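Local coordinates for protein Nrps/pks (PDB 4OPE) that probably catalyses decarboxylative carbon-carbon bond formation during polyketide chain extension, as a ketosynthase domain of the AT-less oxazolomycin assembly line, at residues A[7-12]-A[248-253]; A[259-264]-A[434-439]; A[118-123]-A[164-169]; A[303-308]-A[414-419]. One frame throughout, in Å; residues are numbered along the deposited sequence.

Contact 1: residues A[7-12]-A[248-253]; sequences DEIVIV and LKRRSA
Two antiparallel neighbours in the central sheet of the thiolase fold, strands 9-17 and 242-250, lie edge to edge here, and their pairing runs on into the first turn of helix 251-256. At the hydrogen-bonded pair Val10 and Lys249, Val10 N reaches Lys249 O at 2.8 Å, nearly along the C=O axis, and Lys249 N returns a bond to Val10 O.

The side chains sort themselves by face. Ile11 and Leu248 lie alongside each other and point the same way, with Ile11 CG1 3.6 Å from Leu248 CD2; helix 178-192 covers Leu248 through Leu183 and Ala186. On the other face, Val10 crosses Arg251 at about a right angle, and its CG1 packs on Arg251 CG. Val12 meets Lys249 in the same crosswise fashion, both its methyls touching CD.

Where the strand gives way to helix, polar groups take over. Arg251 N bonds to Glu8 O at 2.8 Å, in the carbonyl plane. Glu8 and Arg251 then run side by side, carboxylate and guanidinium planes 36° apart, and close in a salt bridge whose hydrogen bond, Arg251 NH1 to Glu8 OE1 at 2.6 Å, is bent and weak. Asp7 holds CG anti to its backbone N (chi1 -155°), which swings the carboxylate to the helix start, where the helix dipole would probably favour its negative charge. Its OD1 receives Ser252 N on the syn lone pair, at 3.3 Å.

Contact 2: residues A[259-264]-A[434-439]; sequences DRVLAV and EESVPP
Glu434 O is the best-held polar atom: one hydrogen bond and one weaker contact grip it. Val264 N comes in almost straight (N-H...O 170°) at 2.7 Å, in the plane of the carbonyl, while Ala263 CA approaches the same oxygen to 3.2 Å as a CA-H...O contact. Glu434 N pays the bond back to Val264 O at 2.8 Å, also in the carbonyl plane. Val264 and Glu434 thus form an antiparallel hydrogen-bonded pair, their side chains on one face of the sheet, with Val264 CB 4.2 Å from Glu434 CB. The Glu434 chain runs out extended, CG anti to the backbone N, to a salt bridge with Arg266.

This is the pairing of strands 263-272 and 427-434 in the thiolase-fold sheet, caught where the second strand runs out into loop. Past Glu435, which points away and forms a salt bridge with Arg415, the two segments meet again through a side chain. Ser436 has two conformers; in one, OG sits between the backbone N and the carbonyl carbon (chi1 77°) and donates to Val261 O at 2.6 Å, from above the carbonyl plane. Beside that bond Ser436 CB rests against Val261 CG1 at 3.6 Å.

Contact 3: residues A[118-123]-A[164-169]; sequences KVRTGV and DFDGPS
The two backbones run parallel, with Val123 and Ser169 as a parallel bridge and the CA atoms of Gly122 and Gly167 only 4.1 Å apart. Val123 N bonds to Pro168 O at 2.8 Å, nearly along the C=O axis. Gly167 N reaches Thr121 O at 2.8 Å from above the carbonyl plane. One water accepts from both Thr121 N and Asp166 N.

Phe165 and Thr121 lie side by side. The Thr121 methyl CG2, anti to its backbone N, stands over the middle of the ring in a CH-pi contact, 3.7 Å from the Phe165 centroid and 11° off the normal. Val123 CG2 comes to the ring's edge instead, 3.7 Å from Phe165 CD2. An alanine in place of Phe165 would remove the ring and would probably loosen the packing against Thr121, Val123 and Val199.

Arg120 crosses Asp166 at about a right angle, laying CG 3.4 Å from Asp166 OD1. Its NH2 reaches Asp166 O through a second water and forms a salt bridge with Glu293 of the second subunit. Ser169 O likewise accepts from Ser427 OG of that subunit, so the contact is part of the dimer interface. Strand 121-126, helix 152-163 and the adjacent parallel strand 169-173 make a beta-alpha-beta crossover, a building unit of the thiolase fold.

Contact 4: residues A[303-308]-A[414-419]; sequences ADLGYL and PRTAAI
Three kinds of interaction join segment 303-308 to strand 416-422. The first is side chain to backbone. Thr416 OG1, set between its backbone N and carbonyl carbon (chi1 62°), donates to Asp304 O at 2.8 Å, in plane and on a lone pair, and accepts Gly306 N at 3.1 Å. A valine in place of Thr416 would remove the hydroxyl, probably costing Asp304 O this donor and leaving Gly306 N with only its weak bond to Thr416 O within the contact.

The second is backbone to backbone. Ala418 N bonds to Tyr307 O at 3.0 Å, close to the parallel bridge between Leu308 and Ala418, and Ala417 CA adds a CA-H...O contact to the same oxygen. Gly306 N also has that weak bond to the carbonyl of residue 416.

The third is apolar. Ala418 CB is met by two leucine branches, Leu305 CD1 at 3.8 Å and Leu308 CD2 at 3.7 Å; both leucines hold CG anti to the backbone N. Ala418 also touches His430 and Ile432 of strand 427-434.

The contact is thus polar at the loop end, where a buried hydroxyl serves as donor and acceptor, and apolar where strand 308-309 lies beside 416-422 in the thiolase-fold sheet.

Overall arrangement
All four contacts reach one mixed sheet. Contacts 1 and 2 share its middle, their centres about 10 Å apart: strands 9-17 and 263-272 are neighbours, probably joined by hydrogen bonds from Ile11 N to Ala263 O and from Leu262 N to Ile11 O. Contact 4 lies about 15 Å from contact 2, centre to centre, linked by the salt bridge Glu435-Arg415. Contact 3 stands on the other flank, about 31 Å from contact 4 between centres. As in other ketosynthases, contact 3 lies at the strand, 169-173, that leads to the probable nucleophilic cysteine ahead of helix 178-192, which also packs on contact 1; contact 4 lies at strand 308-309, just ahead of a probable catalytic histidine.

Contact 1: residues A[7-12]-A[248-253]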
loop_
_atom_site.group_PDB
_atom_site.type_symbol
_atom_site.label_atom_id
_atom_site.label_comp_id
_atom_site.label_asym_id
_atom_site.label_seq_id
_atom_site.Cartn_x
_atom_site.Cartn_y
_atom_site.Cartn_z
ATOM N N ASP A 7 -6.871 24.150 -8.331
ATOM C CA ASP A 7 -5.947 23.583 -9.319
ATOM C C ASP A 7 -6.167 22.044 -9.414
ATOM O O ASP A 7 -6.110 21.274 -8.435
ATOM C CB ASP A 7 -4.482 23.946 -9.036
ATOM C CG ASP A 7 -3.600 23.902 -10.307
ATOM O OD1 ASP A 7 -4.086 23.468 -11.381
ATOM O OD2 ASP A 7 -2.409 24.312 -10.241
ATOM N N GLU A 8 -6.451 21.613 -10.627
ATOM C CA GLU A 8 -6.896 20.277 -10.850
ATOM C C GLU A 8 -5.658 19.420 -11.050
ATOM O O GLU A 8 -4.586 19.921 -11.394
ATOM C CB GLU A 8 -7.795 20.242 -12.089
ATOM C CG GLU A 8 -8.772 21.419 -12.210
ATOM C CD GLU A 8 -9.700 21.276 -13.409
ATOM O OE1 GLU A 8 -9.211 21.497 -14.548
ATOM O OE2 GLU A 8 -10.904 20.936 -13.205
ATOM N N ILE A 9 -5.813 18.124 -10.843
ATOM C CA ILE A 9 -4.807 17.208 -11.227
ATOM C C ILE A 9 -5.130 16.734 -12.612
ATOM O O ILE A 9 -6.300 16.525 -12.911
ATOM C CB ILE A 9 -4.834 15.995 -10.343
ATOM C CG1 ILE A 9 -4.668 16.408 -8.888
ATOM C CG2 ILE A 9 -3.736 15.032 -10.758
ATOM C CD1 ILE A 9 -3.435 17.215 -8.639
ATOM N N VAL A 10 -4.095 16.534 -13.439
ATOM C CA VAL A 10 -4.243 15.976 -14.777
ATOM C C VAL A 10 -3.256 14.857 -15.029
ATOM O O VAL A 10 -2.254 14.730 -14.337
ATOM C CB VAL A 10 -4.011 17.026 -15.859
ATOM C CG1 VAL A 10 -5.027 18.164 -15.724
ATOM C CG2 VAL A 10 -2.579 17.563 -15.813
ATOM N N ILE A 11 -3.585 14.034 -16.009
ATOM C CA ILE A 11 -2.757 12.956 -16.426
ATOM C C ILE A 11 -2.036 13.419 -17.687
ATOM O O ILE A 11 -2.652 13.790 -18.684
ATOM C CB ILE A 11 -3.594 11.717 -16.810
ATOM C CG1 ILE A 11 -4.240 11.085 -15.584
ATOM C CG2 ILE A 11 -2.750 10.659 -17.556
ATOM C CD1 ILE A 11 -5.196 9.969 -15.951
ATOM N N VAL A 12 -0.726 13.312 -17.681
ATOM C CA VAL A 12 0.031 13.772 -18.815
ATOM C C VAL A 12 0.816 12.688 -19.504
ATOM O O VAL A 12 1.593 12.982 -20.350
ATOM C CB VAL A 12 1.011 14.869 -18.405
ATOM C CG1 VAL A 12 0.280 15.988 -17.701
ATOM C CG2 VAL A 12 2.136 14.307 -17.532
ATOM N N LEU A 248 1.111 12.012 -13.266
ATOM C CA LEU A 248 0.187 13.017 -12.753
ATOM C C LEU A 248 0.870 14.339 -12.390
ATOM O O LEU A 248 2.047 14.367 -12.018
ATOM C CB LEU A 248 -0.516 12.453 -11.532
ATOM C CG LEU A 248 -1.249 11.126 -11.755
ATOM C CD1 LEU A 248 -1.479 10.407 -10.434
ATOM C CD2 LEU A 248 -2.575 11.373 -12.449
ATOM N N LYS A 249 0.112 15.420 -12.496
ATOM C CA LYS A 249 0.638 16.795 -12.438
ATOM C C LYS A 249 -0.517 17.739 -12.112
ATOM O O LYS A 249 -1.648 17.453 -12.488
ATOM C CB LYS A 249 1.134 17.191 -13.825
ATOM C CG LYS A 249 2.510 17.805 -13.943
ATOM C CD LYS A 249 3.130 17.395 -15.260
ATOM C CE LYS A 249 4.607 17.774 -15.370
ATOM N NZ LYS A 249 5.354 16.765 -16.199
ATOM N N ARG A 250 -0.244 18.863 -11.459
ATOM C CA ARG A 250 -1.206 19.966 -11.409
ATOM C C ARG A 250 -1.424 20.554 -12.784
ATOM O O ARG A 250 -0.454 20.699 -13.544
ATOM C CB ARG A 250 -0.718 21.071 -10.502
ATOM C CG ARG A 250 -0.871 20.734 -9.049
ATOM C CD ARG A 250 -0.501 21.919 -8.217
ATOM N NE ARG A 250 -0.338 21.616 -6.801
ATOM C CZ ARG A 250 -1.343 21.507 -5.935
ATOM N NH1 ARG A 250 -2.618 21.622 -6.335
ATOM N NH2 ARG A 250 -1.063 21.264 -4.655
ATOM N N ARG A 251 -2.677 20.901 -13.117
ATOM C CA ARG A 251 -2.953 21.499 -14.434
ATOM C C ARG A 251 -2.013 22.665 -14.747
ATOM O O ARG A 251 -1.440 22.726 -15.838
ATOM C CB ARG A 251 -4.386 22.003 -14.575
ATOM C CG ARG A 251 -4.787 22.096 -16.050
ATOM C CD ARG A 251 -5.787 23.188 -16.401
ATOM N NE ARG A 251 -7.199 22.773 -16.378
ATOM C CZ ARG A 251 -7.824 22.031 -17.310
ATOM N NH1 ARG A 251 -9.122 21.771 -17.141
ATOM N NH2 ARG A 251 -7.183 21.524 -18.390
ATOM N N SER A 252 -1.849 23.564 -13.776
ATOM C CA SER A 252 -0.978 24.707 -13.932
ATOM C C SER A 252 0.428 24.281 -14.317
ATOM O O SER A 252 1.052 24.900 -15.174
ATOM C CB SER A 252 -0.935 25.534 -12.657
ATOM O OG SER A 252 -0.629 24.730 -11.531
ATOM N N ALA A 253 0.951 23.224 -13.728
ATOM C CA ALA A 253 2.298 22.839 -14.099
ATOM C C ALA A 253 2.334 22.249 -15.501
ATOM O O ALA A 253 3.267 22.507 -16.237
ATOM C CB ALA A 253 2.918 21.912 -13.074
#

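Contact 2: residues A[259-264]-A[434-439]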
loop_
_atom_site.group_PDB
_atom_site.type_symbol
_atom_site.label_atom_id
_atom_site.label_comp_id
_atom_site.label_asym_id
_atom_site.label_seq_id
_atom_site.Cartn_x
_atom_site.Cartn_y
_atom_site.Cartn_z
ATOM N N ASP A 259 2.781 20.290 -21.532
ATOM C CA ASP A 259 2.585 18.838 -21.655
ATOM C C ASP A 259 1.363 18.599 -22.493
ATOM O O ASP A 259 0.458 19.415 -22.503
ATOM C CB ASP A 259 2.360 18.156 -20.326
ATOM C CG ASP A 259 3.504 18.312 -19.396
ATOM O OD1 ASP A 259 4.646 17.970 -19.746
ATOM O OD2 ASP A 259 3.259 18.798 -18.285
ATOM N N ARG A 260 1.329 17.469 -23.179
ATOM C CA ARG A 260 0.090 17.004 -23.748
ATOM C C ARG A 260 -0.756 16.446 -22.580
ATOM O O ARG A 260 -0.313 15.568 -21.849
ATOM C CB ARG A 260 0.374 15.957 -24.829
ATOM C CG ARG A 260 -0.851 15.418 -25.520
ATOM C CD ARG A 260 -0.469 14.559 -26.711
ATOM N NE ARG A 260 0.501 13.516 -26.350
ATOM C CZ ARG A 260 0.921 12.561 -27.173
ATOM N NH1 ARG A 260 0.438 12.476 -28.410
ATOM N NH2 ARG A 260 1.801 11.665 -26.745
ATOM N N VAL A 261 -1.947 17.001 -22.376
ATOM C CA VAL A 261 -2.836 16.572 -21.295
ATOM C C VAL A 261 -3.804 15.486 -21.800
ATOM O O VAL A 261 -4.539 15.680 -22.753
ATOM C CB VAL A 261 -3.586 17.785 -20.743
ATOM C CG1 VAL A 261 -4.616 17.368 -19.733
ATOM C CG2 VAL A 261 -2.618 18.706 -20.054
ATOM N N LEU A 262 -3.813 14.339 -21.151
ATOM C CA LEU A 262 -4.638 13.219 -21.602
ATOM C C LEU A 262 -6.030 13.218 -21.023
ATOM O O LEU A 262 -6.952 12.624 -21.603
ATOM C CB LEU A 262 -3.961 11.906 -21.220
ATOM C CG LEU A 262 -2.970 11.328 -22.240
ATOM C CD1 LEU A 262 -2.244 12.411 -22.975
ATOM C CD2 LEU A 262 -1.949 10.434 -21.606
ATOM N N ALA A 263 -6.179 13.835 -19.855
ATOM C CA ALA A 263 -7.444 13.836 -19.143
ATOM C C ALA A 263 -7.286 14.634 -17.862
ATOM O O ALA A 263 -6.212 14.699 -17.260
ATOM C CB ALA A 263 -7.878 12.412 -18.810
ATOM N N VAL A 264 -8.381 15.233 -17.447
ATOM C CA VAL A 264 -8.443 15.900 -16.178
ATOM C C VAL A 264 -9.088 14.935 -15.228
ATOM O O VAL A 264 -10.179 14.393 -15.522
ATOM C CB VAL A 264 -9.360 17.134 -16.264
ATOM C CG1 VAL A 264 -9.522 17.784 -14.906
ATOM C CG2 VAL A 264 -8.816 18.105 -17.287
ATOM N N GLU A 434 -12.175 13.668 -17.326
ATOM C CA GLU A 434 -12.704 14.553 -18.343
ATOM C C GLU A 434 -11.639 14.720 -19.385
ATOM O O GLU A 434 -10.469 14.926 -19.074
ATOM C CB GLU A 434 -13.084 15.894 -17.725
ATOM C CG GLU A 434 -13.814 16.855 -18.643
ATOM C CD GLU A 434 -14.157 18.186 -17.966
ATOM O OE1 GLU A 434 -15.252 18.727 -18.225
ATOM O OE2 GLU A 434 -13.351 18.703 -17.165
ATOM N N GLU A 435 -12.069 14.606 -20.632
ATOM C CA GLU A 435 -11.261 14.880 -21.809
ATOM C C GLU A 435 -10.705 16.284 -21.734
ATOM O O GLU A 435 -11.350 17.146 -21.152
ATOM C CB GLU A 435 -12.167 14.774 -23.020
ATOM C CG GLU A 435 -11.533 15.093 -24.347
ATOM C CD GLU A 435 -12.547 15.136 -25.478
ATOM O OE1 GLU A 435 -13.756 15.341 -25.194
ATOM O OE2 GLU A 435 -12.119 14.996 -26.667
ATOM N N SER A 436 -9.519 16.516 -22.313
ATOM C CA SER A 436 -8.887 17.828 -22.338
ATOM C C SER A 436 -8.908 18.443 -23.732
ATOM O O SER A 436 -8.495 17.789 -24.708
ATOM C CB SER A 436 -7.436 17.691 -21.948
ATOM O OG SER A 436 -6.689 17.181 -23.051
ATOM N N VAL A 437 -9.341 19.693 -23.825
ATOM C CA VAL A 437 -9.311 20.380 -25.100
ATOM C C VAL A 437 -7.919 20.991 -25.294
ATOM O O VAL A 437 -7.481 21.828 -24.519
ATOM C CB VAL A 437 -10.462 21.401 -25.236
ATOM C CG1 VAL A 437 -11.801 20.666 -25.073
ATOM C CG2 VAL A 437 -10.330 22.555 -24.237
ATOM N N PRO A 438 -7.208 20.546 -26.322
ATOM C CA PRO A 438 -5.838 21.049 -26.450
ATOM C C PRO A 438 -5.745 22.592 -26.550
ATOM O O PRO A 438 -6.611 23.235 -27.126
ATOM C CB PRO A 438 -5.318 20.350 -27.722
ATOM C CG PRO A 438 -6.316 19.238 -28.029
ATOM C CD PRO A 438 -7.625 19.728 -27.478
ATOM N N PRO A 439 -4.694 23.190 -25.986
ATOM C CA PRO A 439 -4.621 24.645 -26.118
ATOM C C PRO A 439 -4.324 25.056 -27.557
ATOM O O PRO A 439 -3.903 24.231 -28.377
ATOM C CB PRO A 439 -3.449 25.020 -25.211
ATOM C CG PRO A 439 -2.539 23.824 -25.291
ATOM C CD PRO A 439 -3.395 22.611 -25.589
#

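Contact 3: residues A[118-123]-A[164-169]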
loop_
_atom_site.group_PDB
_atom_site.type_symbol
_atom_site.label_atom_id
_atom_site.label_comp_id
_atom_site.label_asym_id
_atom_site.label_seq_id
_atom_site.Cartn_x
_atom_site.Cartn_y
_atom_site.Cartn_z
ATOM N N LYS A 118 13.878 18.566 -10.779
ATOM C CA LYS A 118 13.719 19.818 -10.081
ATOM C C LYS A 118 12.366 19.889 -9.355
ATOM O O LYS A 118 12.085 20.865 -8.643
ATOM C CB LYS A 118 13.816 20.982 -11.073
ATOM C CG LYS A 118 13.104 20.765 -12.427
ATOM C CD LYS A 118 12.275 22.004 -12.835
ATOM C CE LYS A 118 12.427 22.422 -14.305
ATOM N NZ LYS A 118 11.649 21.564 -15.251
ATOM N N VAL A 119 11.524 18.874 -9.553
ATOM C CA VAL A 119 10.266 18.778 -8.839
ATOM C C VAL A 119 10.328 17.507 -8.050
ATOM O O VAL A 119 11.074 16.617 -8.382
ATOM C CB VAL A 119 9.027 18.723 -9.760
ATOM C CG1 VAL A 119 8.866 20.007 -10.547
ATOM C CG2 VAL A 119 9.098 17.548 -10.717
ATOM N N ARG A 120 9.506 17.420 -7.026
ATOM C CA ARG A 120 9.441 16.263 -6.214
ATOM C C ARG A 120 8.446 15.269 -6.763
ATOM O O ARG A 120 7.291 15.610 -6.989
ATOM C CB ARG A 120 9.017 16.711 -4.876
ATOM C CG ARG A 120 9.455 15.776 -3.794
ATOM C CD ARG A 120 8.760 16.289 -2.588
ATOM N NE ARG A 120 9.570 16.206 -1.406
ATOM C CZ ARG A 120 9.201 16.758 -0.273
ATOM N NH1 ARG A 120 8.044 17.433 -0.193
ATOM N NH2 ARG A 120 9.990 16.617 0.775
ATOM N N THR A 121 8.890 14.036 -6.994
ATOM C CA THR A 121 8.046 13.054 -7.673
ATOM C C THR A 121 7.746 11.873 -6.775
ATOM O O THR A 121 8.648 11.306 -6.188
ATOM C CB THR A 121 8.668 12.587 -8.996
ATOM O OG1 THR A 121 8.917 13.737 -9.836
ATOM C CG2 THR A 121 7.725 11.630 -9.738
ATOM N N GLY A 122 6.455 11.536 -6.651
ATOM C CA GLY A 122 6.025 10.385 -5.860
ATOM C C GLY A 122 5.788 9.155 -6.741
ATOM O O GLY A 122 5.580 9.282 -7.947
ATOM N N VAL A 123 5.820 7.977 -6.115
ATOM C CA VAL A 123 5.505 6.688 -6.755
ATOM C C VAL A 123 4.558 5.911 -5.875
ATOM O O VAL A 123 4.806 5.769 -4.665
ATOM C CB VAL A 123 6.743 5.850 -6.897
ATOM C CG1 VAL A 123 6.397 4.485 -7.462
ATOM C CG2 VAL A 123 7.738 6.573 -7.774
ATOM N N ASP A 164 15.314 8.562 -9.531
ATOM C CA ASP A 164 15.554 9.625 -8.592
ATOM C C ASP A 164 14.279 10.342 -8.218
ATOM O O ASP A 164 14.146 11.563 -8.373
ATOM C CB ASP A 164 16.613 10.585 -9.135
ATOM C CG ASP A 164 17.250 11.469 -8.040
ATOM O OD1 ASP A 164 16.980 11.264 -6.831
ATOM O OD2 ASP A 164 17.993 12.414 -8.396
ATOM N N PHE A 165 13.316 9.567 -7.752
ATOM C CA PHE A 165 12.055 10.134 -7.306
ATOM C C PHE A 165 12.040 10.155 -5.778
ATOM O O PHE A 165 12.004 9.103 -5.119
ATOM C CB PHE A 165 10.870 9.321 -7.862
ATOM C CG PHE A 165 10.696 9.401 -9.356
ATOM C CD1 PHE A 165 11.199 10.469 -10.084
ATOM C CD2 PHE A 165 10.007 8.400 -10.029
ATOM C CE1 PHE A 165 11.038 10.527 -11.447
ATOM C CE2 PHE A 165 9.822 8.459 -11.376
ATOM C CZ PHE A 165 10.348 9.517 -12.099
ATOM N N ASP A 166 12.099 11.348 -5.203
ATOM C CA ASP A 166 12.301 11.455 -3.756
ATOM C C ASP A 166 11.040 11.942 -3.053
ATOM O O ASP A 166 11.068 12.401 -1.950
ATOM C CB ASP A 166 13.567 12.276 -3.428
ATOM C CG ASP A 166 13.484 13.742 -3.863
ATOM O OD1 ASP A 166 12.431 14.190 -4.416
ATOM O OD2 ASP A 166 14.506 14.455 -3.633
ATOM N N GLY A 167 9.916 11.811 -3.726
ATOM C CA GLY A 167 8.626 11.878 -3.078
ATOM C C GLY A 167 8.287 10.559 -2.410
ATOM O O GLY A 167 9.112 9.632 -2.341
ATOM N N PRO A 168 7.064 10.463 -1.907
ATOM C CA PRO A 168 6.538 9.238 -1.336
ATOM C C PRO A 168 6.765 8.078 -2.260
ATOM O O PRO A 168 6.579 8.210 -3.474
ATOM C CB PRO A 168 5.045 9.509 -1.236
ATOM C CG PRO A 168 4.912 10.977 -1.221
ATOM C CD PRO A 168 6.049 11.519 -2.023
ATOM N N SER A 169 7.150 6.951 -1.703
ATOM C CA SER A 169 7.355 5.727 -2.479
ATOM C C SER A 169 6.614 4.595 -1.774
ATOM O O SER A 169 7.096 4.070 -0.831
ATOM C CB SER A 169 8.880 5.387 -2.637
ATOM O OG SER A 169 9.127 4.177 -3.397
HETATM O O HOH W 1 11.925 13.776 -7.046
HETATM O O HOH W 2 11.799 14.533 -0.315
#

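Contact 4: residues A[303-308]-A[414-419]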
loop_
_atom_site.group_PDB
_atom_site.type_symbol
_atom_site.label_atom_id
_atom_site.label_comp_id
_atom_site.label_asym_id
_atom_site.label_seq_id
_atom_site.Cartn_x
_atom_site.Cartn_y
_atom_site.Cartn_z
ATOM N N ALA A 303 -26.395 13.024 -15.808
ATOM C CA ALA A 303 -26.802 13.409 -17.161
ATOM C C ALA A 303 -25.601 13.823 -18.044
ATOM O O ALA A 303 -25.644 13.750 -19.276
ATOM C CB ALA A 303 -27.822 14.540 -17.077
ATOM N N ASP A 304 -24.539 14.269 -17.388
ATOM C CA ASP A 304 -23.340 14.719 -18.068
ATOM C C ASP A 304 -22.323 13.618 -18.260
ATOM O O ASP A 304 -21.281 13.885 -18.788
ATOM C CB ASP A 304 -22.651 15.836 -17.261
ATOM C CG ASP A 304 -23.568 17.018 -16.952
ATOM O OD1 ASP A 304 -24.451 17.337 -17.784
ATOM O OD2 ASP A 304 -23.363 17.621 -15.862
ATOM N N LEU A 305 -22.588 12.404 -17.807
ATOM C CA LEU A 305 -21.599 11.355 -17.871
ATOM C C LEU A 305 -21.608 10.682 -19.220
ATOM O O LEU A 305 -22.622 10.199 -19.641
ATOM C CB LEU A 305 -21.937 10.351 -16.818
ATOM C CG LEU A 305 -20.932 9.274 -16.521
ATOM C CD1 LEU A 305 -19.582 9.874 -16.178
ATOM C CD2 LEU A 305 -21.477 8.520 -15.335
ATOM N N GLY A 306 -20.479 10.656 -19.907
ATOM C CA GLY A 306 -20.410 10.083 -21.265
ATOM C C GLY A 306 -20.193 8.592 -21.412
ATOM O O GLY A 306 -20.555 8.012 -22.427
ATOM N N TYR A 307 -19.597 7.956 -20.413
ATOM C CA TYR A 307 -19.237 6.537 -20.497
ATOM C C TYR A 307 -18.887 6.039 -19.130
ATOM O O TYR A 307 -18.339 6.770 -18.329
ATOM C CB TYR A 307 -18.041 6.306 -21.436
ATOM C CG TYR A 307 -17.643 4.873 -21.579
ATOM C CD1 TYR A 307 -18.307 4.030 -22.438
ATOM C CD2 TYR A 307 -16.599 4.372 -20.875
ATOM C CE1 TYR A 307 -17.946 2.713 -22.579
ATOM C CE2 TYR A 307 -16.243 3.045 -20.971
ATOM C CZ TYR A 307 -16.920 2.227 -21.822
ATOM O OH TYR A 307 -16.528 0.911 -21.891
ATOM N N LEU A 308 -19.206 4.777 -18.884
ATOM C CA LEU A 308 -18.965 4.116 -17.587
ATOM C C LEU A 308 -18.178 2.833 -17.859
ATOM O O LEU A 308 -18.708 1.898 -18.452
ATOM C CB LEU A 308 -20.293 3.788 -16.907
ATOM C CG LEU A 308 -20.373 3.352 -15.431
ATOM C CD1 LEU A 308 -19.809 1.986 -15.108
ATOM C CD2 LEU A 308 -19.678 4.354 -14.545
ATOM N N PRO A 414 -16.705 18.751 -23.304
ATOM C CA PRO A 414 -15.665 17.753 -23.119
ATOM C C PRO A 414 -16.273 16.448 -22.610
ATOM O O PRO A 414 -17.087 16.413 -21.686
ATOM C CB PRO A 414 -14.757 18.383 -22.070
ATOM C CG PRO A 414 -14.951 19.862 -22.242
ATOM C CD PRO A 414 -16.429 19.962 -22.505
ATOM N N ARG A 415 -15.891 15.382 -23.272
ATOM C CA ARG A 415 -16.323 14.093 -22.930
ATOM C C ARG A 415 -15.923 13.758 -21.514
ATOM O O ARG A 415 -14.861 14.240 -21.057
ATOM C CB ARG A 415 -15.687 13.129 -23.885
ATOM C CG ARG A 415 -16.249 13.275 -25.277
ATOM C CD ARG A 415 -15.539 12.294 -26.164
ATOM N NE ARG A 415 -15.907 12.502 -27.540
ATOM C CZ ARG A 415 -15.520 13.534 -28.290
ATOM N NH1 ARG A 415 -14.712 14.462 -27.802
ATOM N NH2 ARG A 415 -15.942 13.623 -29.534
ATOM N N THR A 416 -16.776 12.969 -20.826
ATOM C CA THR A 416 -16.479 12.509 -19.457
ATOM C C THR A 416 -16.645 10.990 -19.313
ATOM O O THR A 416 -17.394 10.343 -20.054
ATOM C CB THR A 416 -17.364 13.168 -18.378
ATOM O OG1 THR A 416 -18.718 12.826 -18.633
ATOM C CG2 THR A 416 -17.257 14.658 -18.408
ATOM N N ALA A 417 -15.924 10.425 -18.362
ATOM C CA ALA A 417 -16.045 9.034 -18.121
ATOM C C ALA A 417 -15.802 8.745 -16.669
ATOM O O ALA A 417 -15.136 9.503 -15.938
ATOM C CB ALA A 417 -15.078 8.255 -18.976
ATOM N N ALA A 418 -16.373 7.629 -16.260
ATOM C CA ALA A 418 -16.258 7.196 -14.909
ATOM C C ALA A 418 -15.821 5.751 -14.925
ATOM O O ALA A 418 -16.264 4.985 -15.760
ATOM C CB ALA A 418 -17.609 7.350 -14.226
ATOM N N ILE A 419 -14.973 5.391 -13.976
ATOM C CA ILE A 419 -14.346 4.067 -13.935
ATOM C C ILE A 419 -14.426 3.506 -12.542
ATOM O O ILE A 419 -14.037 4.180 -11.594
ATOM C CB ILE A 419 -12.859 4.170 -14.278
ATOM C CG1 ILE A 419 -12.734 5.032 -15.526
ATOM C CG2 ILE A 419 -12.253 2.766 -14.444
ATOM C CD1 ILE A 419 -11.311 5.232 -15.997
#